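Local coordinates for putative metallopeptidase (PDB 3IEH), which probably acts as a zinc-dependent metallocarboxypeptidase or related hydrolase of the peptidase M14 family, at residues Gln34-Leu39 against His88-Ala93; Gly50-Ser55 against Val109-Phe114. All blocks are in the same frame, centred on the assembly; numbering follows the deposited sequence.

Helix 25-39 takes part in both contacts. Its last turns, 34-39, pack against helix 81-91 in interaction 1, while I25 and Y29 near its start touch the residues of interaction 2, where strand 52-58 meets the beginning of helix 111-116. The two contacts do not touch: their centres lie 20 Å apart, their nearest atoms about 8 Å, and their segments alternate along the chain. Interaction 1 lies away from the zinc site formed by H76, E79 and H170. Interaction 2 is closer, the V109 side chain being about 8 Å from that of H170 and about 9 Å from that of H76.

Interaction 1 of 2, residues Gln34-Leu39 against His88-Ala93; sequences QEMTRL and HFLSEA
The guanidinium of R38 presents its edge, near its own plane, to the carbonyl oxygens of L90 and A93, while L39 CG lies over one face, away from its centre. Both terminal nitrogens grip a single atom end-on: NH1 and NH2 of R38 each donate to A93 O over 2.7 Å, along bent bonds of about 143°. The side-on edge belongs to E35, whose OE1 accepts from both R38 NE and R38 NH2 as one salt bridge, NH2 being 2.5 Å away. A bend at chi3 (78°) turns NE of R38 out of the extended chain. Beneath this polar layer, CE of selenomethionine M36 meets L90 CD1 at 3.6 Å, and L39 CD1 lies 3.8 Å from L90 CD2, as helix 25-39 packs on the end of helix 81-91. An alanine in place of E35 would probably leave R38 without its charged mate and its guanidinium freer to turn away from A93, while S91 CA would lose the carboxylate that covers it. Because the arginine sits where helix 81-91 ends, its positive charge may offset the partial negative charge of the carbonyls gathered there, and E35 would probably neutralise much of the arginine's charge.

Interaction 2 of 2, residues Gly50-Ser55 against Val109-Phe114; sequences GKYKVS and VNPTGF
With CG anti to its carbonyl carbon (chi1 -67°), Y52 brings the root of its ring alongside P111, and the two side chains run antiparallel past one another. The closest approach is Y52 CB to P111 CG at 3.4 Å; P111 CB then lies 3.6 Å from Y52 CG. T112 holds OG1 between its backbone N and carbonyl carbon (chi1 66°), an arrangement that puts CG2 beside the N, where it meets the edge of the Y52 ring at CD2, 4.1 Å away. The hydroxyl itself is engaged by K122 N. The same T112 CG2 lies 4.2 Å from G50 CA, so close that a beta carbon on G50 would clash with it. G50 and K51, both with positive phi, form the tight turn of the hairpin between strands 42-49 and 52-58, at the border of the eight-stranded mixed sheet characteristic of the M14 carboxypeptidase fold. Further along the strand, V54 CG2 rests 3.8 Å from V109 O. Across from it, helix 111-116 is started by N110 at the N-cap: N110 OD1 accepts from G113 N at 3.0 Å, the donor lying well above the carbonyl plane, while N110 ND2 is held by F75 O. P111 occupies the first helical position, and Y29 of helix 25-39 touches both it and Y52.

Interaction 1 of 2, residues Gln34-Leu39 against His88-Ala93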
loop_
_atom_site.group_PDB
_atom_site.type_symbol
_atom_site.label_atom_id
_atom_site.label_comp_id
_atom_site.label_asym_id
_atom_site.label_seq_id
_atom_site.Cartn_x
_atom_site.Cartn_y
_atom_site.Cartn_z
ATOM N N GLN A 34 -12.022 4.546 14.589
ATOM C CA GLN A 34 -13.013 3.625 15.157
ATOM C C GLN A 34 -12.605 2.175 14.922
ATOM O O GLN A 34 -12.652 1.365 15.839
ATOM C CB GLN A 34 -14.438 3.896 14.659
ATOM C CG GLN A 34 -15.098 5.178 15.246
ATOM N N GLU A 35 -12.164 1.860 13.712
ATOM C CA GLU A 35 -11.740 0.494 13.390
ATOM C C GLU A 35 -10.478 0.053 14.142
ATOM O O GLU A 35 -10.406 -1.083 14.583
ATOM C CB GLU A 35 -11.583 0.296 11.874
ATOM C CG GLU A 35 -12.902 0.334 11.139
ATOM C CD GLU A 35 -13.910 -0.680 11.693
ATOM O OE1 GLU A 35 -13.488 -1.788 12.064
ATOM O OE2 GLU A 35 -15.125 -0.386 11.771
HETATM N N MSE A 36 -9.519 0.960 14.309
HETATM C CA MSE A 36 -8.274 0.690 15.029
HETATM C C MSE A 36 -8.529 0.454 16.506
HETATM O O MSE A 36 -7.885 -0.407 17.104
HETATM C CB MSE A 36 -7.308 1.880 14.909
HETATM C CG MSE A 36 -6.804 2.214 13.516
HETATM SE SE MSE A 36 -5.774 0.799 12.693
HETATM C CE MSE A 36 -7.191 -0.453 12.436
ATOM N N THR A 37 -9.440 1.250 17.088
ATOM C CA THR A 37 -9.791 1.158 18.509
ATOM C C THR A 37 -10.585 -0.120 18.774
ATOM O O THR A 37 -10.362 -0.779 19.781
ATOM C CB THR A 37 -10.598 2.392 19.007
ATOM O OG1 THR A 37 -9.815 3.574 18.840
ATOM C CG2 THR A 37 -10.932 2.276 20.498
ATOM N N ARG A 38 -11.491 -0.475 17.857
ATOM C CA ARG A 38 -12.258 -1.702 17.970
ATOM C C ARG A 38 -11.329 -2.914 17.839
ATOM O O ARG A 38 -11.557 -3.915 18.469
ATOM C CB ARG A 38 -13.352 -1.754 16.891
ATOM C CG ARG A 38 -14.032 -3.131 16.735
ATOM C CD ARG A 38 -15.148 -3.141 15.682
ATOM N NE ARG A 38 -14.629 -3.214 14.299
ATOM C CZ ARG A 38 -14.128 -4.314 13.727
ATOM N NH1 ARG A 38 -14.031 -5.463 14.389
ATOM N NH2 ARG A 38 -13.711 -4.274 12.472
ATOM N N LEU A 39 -10.294 -2.829 17.006
ATOM C CA LEU A 39 -9.396 -3.961 16.823
ATOM C C LEU A 39 -8.299 -4.062 17.894
ATOM O O LEU A 39 -7.637 -5.079 17.999
ATOM C CB LEU A 39 -8.776 -3.939 15.418
ATOM C CG LEU A 39 -9.772 -4.228 14.298
ATOM C CD1 LEU A 39 -9.177 -3.702 12.971
ATOM C CD2 LEU A 39 -10.157 -5.750 14.231
ATOM N N HIS A 88 -12.408 -0.579 4.251
ATOM C CA HIS A 88 -13.400 -1.575 3.947
ATOM C C HIS A 88 -12.997 -2.923 4.542
ATOM O O HIS A 88 -13.780 -3.580 5.238
ATOM C CB HIS A 88 -13.577 -1.728 2.451
ATOM C CG HIS A 88 -14.594 -2.754 2.109
ATOM N ND1 HIS A 88 -14.274 -4.086 1.959
ATOM C CD2 HIS A 88 -15.937 -2.666 1.989
ATOM C CE1 HIS A 88 -15.376 -4.769 1.713
ATOM N NE2 HIS A 88 -16.399 -3.930 1.721
ATOM N N PHE A 89 -11.761 -3.305 4.265
ATOM C CA PHE A 89 -11.194 -4.544 4.765
ATOM C C PHE A 89 -11.243 -4.653 6.290
ATOM O O PHE A 89 -11.564 -5.708 6.822
ATOM C CB PHE A 89 -9.756 -4.651 4.276
ATOM C CG PHE A 89 -8.946 -5.663 4.992
ATOM C CD1 PHE A 89 -8.960 -6.997 4.587
ATOM C CD2 PHE A 89 -8.123 -5.285 6.044
ATOM C CE1 PHE A 89 -8.182 -7.931 5.221
ATOM C CE2 PHE A 89 -7.343 -6.217 6.698
ATOM C CZ PHE A 89 -7.377 -7.552 6.290
ATOM N N LEU A 90 -10.919 -3.566 6.984
ATOM C CA LEU A 90 -10.904 -3.570 8.437
ATOM C C LEU A 90 -12.299 -3.684 8.999
ATOM O O LEU A 90 -12.500 -4.344 10.020
ATOM C CB LEU A 90 -10.246 -2.309 8.998
ATOM C CG LEU A 90 -8.752 -2.237 8.702
ATOM C CD1 LEU A 90 -8.204 -0.835 9.049
ATOM C CD2 LEU A 90 -7.991 -3.378 9.400
ATOM N N SER A 91 -13.257 -3.039 8.339
ATOM C CA SER A 91 -14.637 -3.064 8.790
ATOM C C SER A 91 -15.121 -4.510 8.801
ATOM O O SER A 91 -15.926 -4.892 9.633
ATOM C CB SER A 91 -15.531 -2.192 7.913
ATOM O OG SER A 91 -15.773 -2.812 6.668
ATOM N N GLU A 92 -14.582 -5.319 7.900
ATOM C CA GLU A 92 -14.939 -6.719 7.826
ATOM C C GLU A 92 -14.056 -7.646 8.675
ATOM O O GLU A 92 -14.227 -8.869 8.608
ATOM C CB GLU A 92 -14.938 -7.172 6.369
ATOM C CG GLU A 92 -16.043 -6.521 5.535
ATOM C CD GLU A 92 -16.180 -7.126 4.134
ATOM O OE1 GLU A 92 -15.155 -7.589 3.566
ATOM O OE2 GLU A 92 -17.320 -7.123 3.600
ATOM N N ALA A 93 -13.157 -7.086 9.489
ATOM C CA ALA A 93 -12.226 -7.875 10.290
ATOM C C ALA A 93 -12.547 -7.888 11.773
ATOM O O ALA A 93 -13.149 -6.951 12.288
ATOM C CB ALA A 93 -10.832 -7.343 10.103
#

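Interaction 2 of 2, residues Gly50-Ser55 against Val109-Phe114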
loop_
_atom_site.group_PDB
_atom_site.type_symbol
_atom_site.label_atom_id
_atom_site.label_comp_id
_atom_site.label_asym_id
_atom_site.label_seq_id
_atom_site.Cartn_x
_atom_site.Cartn_y
_atom_site.Cartn_z
ATOM N N GLY A 50 2.601 18.411 7.255
ATOM C CA GLY A 50 1.525 19.381 7.182
ATOM C C GLY A 50 0.414 19.195 8.200
ATOM O O GLY A 50 -0.780 19.194 7.847
ATOM N N LYS A 51 0.761 19.004 9.465
ATOM C CA LYS A 51 -0.289 18.862 10.495
ATOM C C LYS A 51 -0.903 17.469 10.608
ATOM O O LYS A 51 -1.702 17.241 11.485
ATOM C CB LYS A 51 -1.404 19.920 10.264
ATOM C CG LYS A 51 -2.882 19.389 10.086
ATOM C CD LYS A 51 -3.681 20.160 9.020
ATOM C CE LYS A 51 -5.161 20.313 9.392
ATOM N NZ LYS A 51 -5.705 19.193 10.219
ATOM N N TYR A 52 -0.573 16.540 9.724
ATOM C CA TYR A 52 -1.161 15.210 9.823
ATOM C C TYR A 52 -0.112 14.296 10.372
ATOM O O TYR A 52 1.047 14.430 10.032
ATOM C CB TYR A 52 -1.625 14.698 8.464
ATOM C CG TYR A 52 -2.796 15.458 7.873
ATOM C CD1 TYR A 52 -4.067 15.314 8.404
ATOM C CD2 TYR A 52 -2.632 16.311 6.782
ATOM C CE1 TYR A 52 -5.140 15.969 7.882
ATOM C CE2 TYR A 52 -3.710 16.989 6.240
ATOM C CZ TYR A 52 -4.970 16.795 6.793
ATOM O OH TYR A 52 -6.073 17.432 6.308
ATOM N N LYS A 53 -0.493 13.375 11.248
ATOM C CA LYS A 53 0.479 12.402 11.695
ATOM C C LYS A 53 0.577 11.275 10.631
ATOM O O LYS A 53 -0.372 11.027 9.873
ATOM C CB LYS A 53 0.282 11.946 13.178
ATOM C CG LYS A 53 -1.086 11.512 13.653
ATOM C CD LYS A 53 -1.190 11.507 15.198
ATOM N N VAL A 54 1.781 10.727 10.470
ATOM C CA VAL A 54 1.995 9.555 9.653
ATOM C C VAL A 54 2.345 8.455 10.649
ATOM O O VAL A 54 3.439 8.437 11.229
ATOM C CB VAL A 54 3.159 9.695 8.680
ATOM C CG1 VAL A 54 3.331 8.358 7.923
ATOM C CG2 VAL A 54 2.964 10.900 7.736
ATOM N N SER A 55 1.412 7.543 10.836
ATOM C CA SER A 55 1.517 6.517 11.858
ATOM C C SER A 55 1.450 5.103 11.316
ATOM O O SER A 55 0.788 4.836 10.293
ATOM C CB SER A 55 0.396 6.709 12.871
ATOM O OG SER A 55 0.592 7.914 13.600
ATOM N N VAL A 109 0.084 7.137 3.921
ATOM C CA VAL A 109 1.429 7.700 3.973
ATOM C C VAL A 109 1.508 9.197 3.556
ATOM O O VAL A 109 2.330 9.941 4.091
ATOM C CB VAL A 109 2.388 6.802 3.147
ATOM C CG1 VAL A 109 3.765 7.451 2.997
ATOM C CG2 VAL A 109 2.482 5.386 3.807
ATOM N N ASN A 110 0.611 9.628 2.663
ATOM C CA ASN A 110 0.633 10.942 2.042
ATOM C C ASN A 110 -0.700 11.662 2.261
ATOM O O ASN A 110 -1.476 11.851 1.310
ATOM C CB ASN A 110 0.916 10.768 0.537
ATOM C CG ASN A 110 1.005 12.080 -0.226
ATOM O OD1 ASN A 110 0.933 13.194 0.338
ATOM N ND2 ASN A 110 1.158 11.955 -1.536
ATOM N N PRO A 111 -0.968 12.082 3.502
ATOM C CA PRO A 111 -2.245 12.751 3.789
ATOM C C PRO A 111 -2.452 14.078 3.073
ATOM O O PRO A 111 -3.610 14.406 2.688
ATOM C CB PRO A 111 -2.212 12.960 5.317
ATOM C CG PRO A 111 -0.769 12.806 5.711
ATOM C CD PRO A 111 -0.191 11.837 4.736
ATOM N N THR A 112 -1.373 14.839 2.885
ATOM C CA THR A 112 -1.519 16.149 2.260
ATOM C C THR A 112 -1.952 16.007 0.786
ATOM O O THR A 112 -2.813 16.745 0.317
ATOM C CB THR A 112 -0.256 17.041 2.420
ATOM O OG1 THR A 112 0.844 16.477 1.687
ATOM C CG2 THR A 112 0.114 17.217 3.920
ATOM N N GLY A 113 -1.417 15.013 0.082
ATOM C CA GLY A 113 -1.841 14.731 -1.293
ATOM C C GLY A 113 -3.248 14.176 -1.349
ATOM O O GLY A 113 -4.053 14.585 -2.203
ATOM N N PHE A 114 -3.557 13.282 -0.404
ATOM C CA PHE A 114 -4.870 12.640 -0.272
ATOM C C PHE A 114 -6.030 13.607 -0.048
ATOM O O PHE A 114 -7.128 13.386 -0.580
ATOM C CB PHE A 114 -4.799 11.644 0.874
ATOM C CG PHE A 114 -6.062 10.838 1.102
ATOM C CD1 PHE A 114 -6.239 9.606 0.488
ATOM C CD2 PHE A 114 -7.032 11.272 2.005
ATOM C CE1 PHE A 114 -7.394 8.838 0.738
ATOM C CE2 PHE A 114 -8.179 10.504 2.266
ATOM C CZ PHE A 114 -8.360 9.299 1.652
#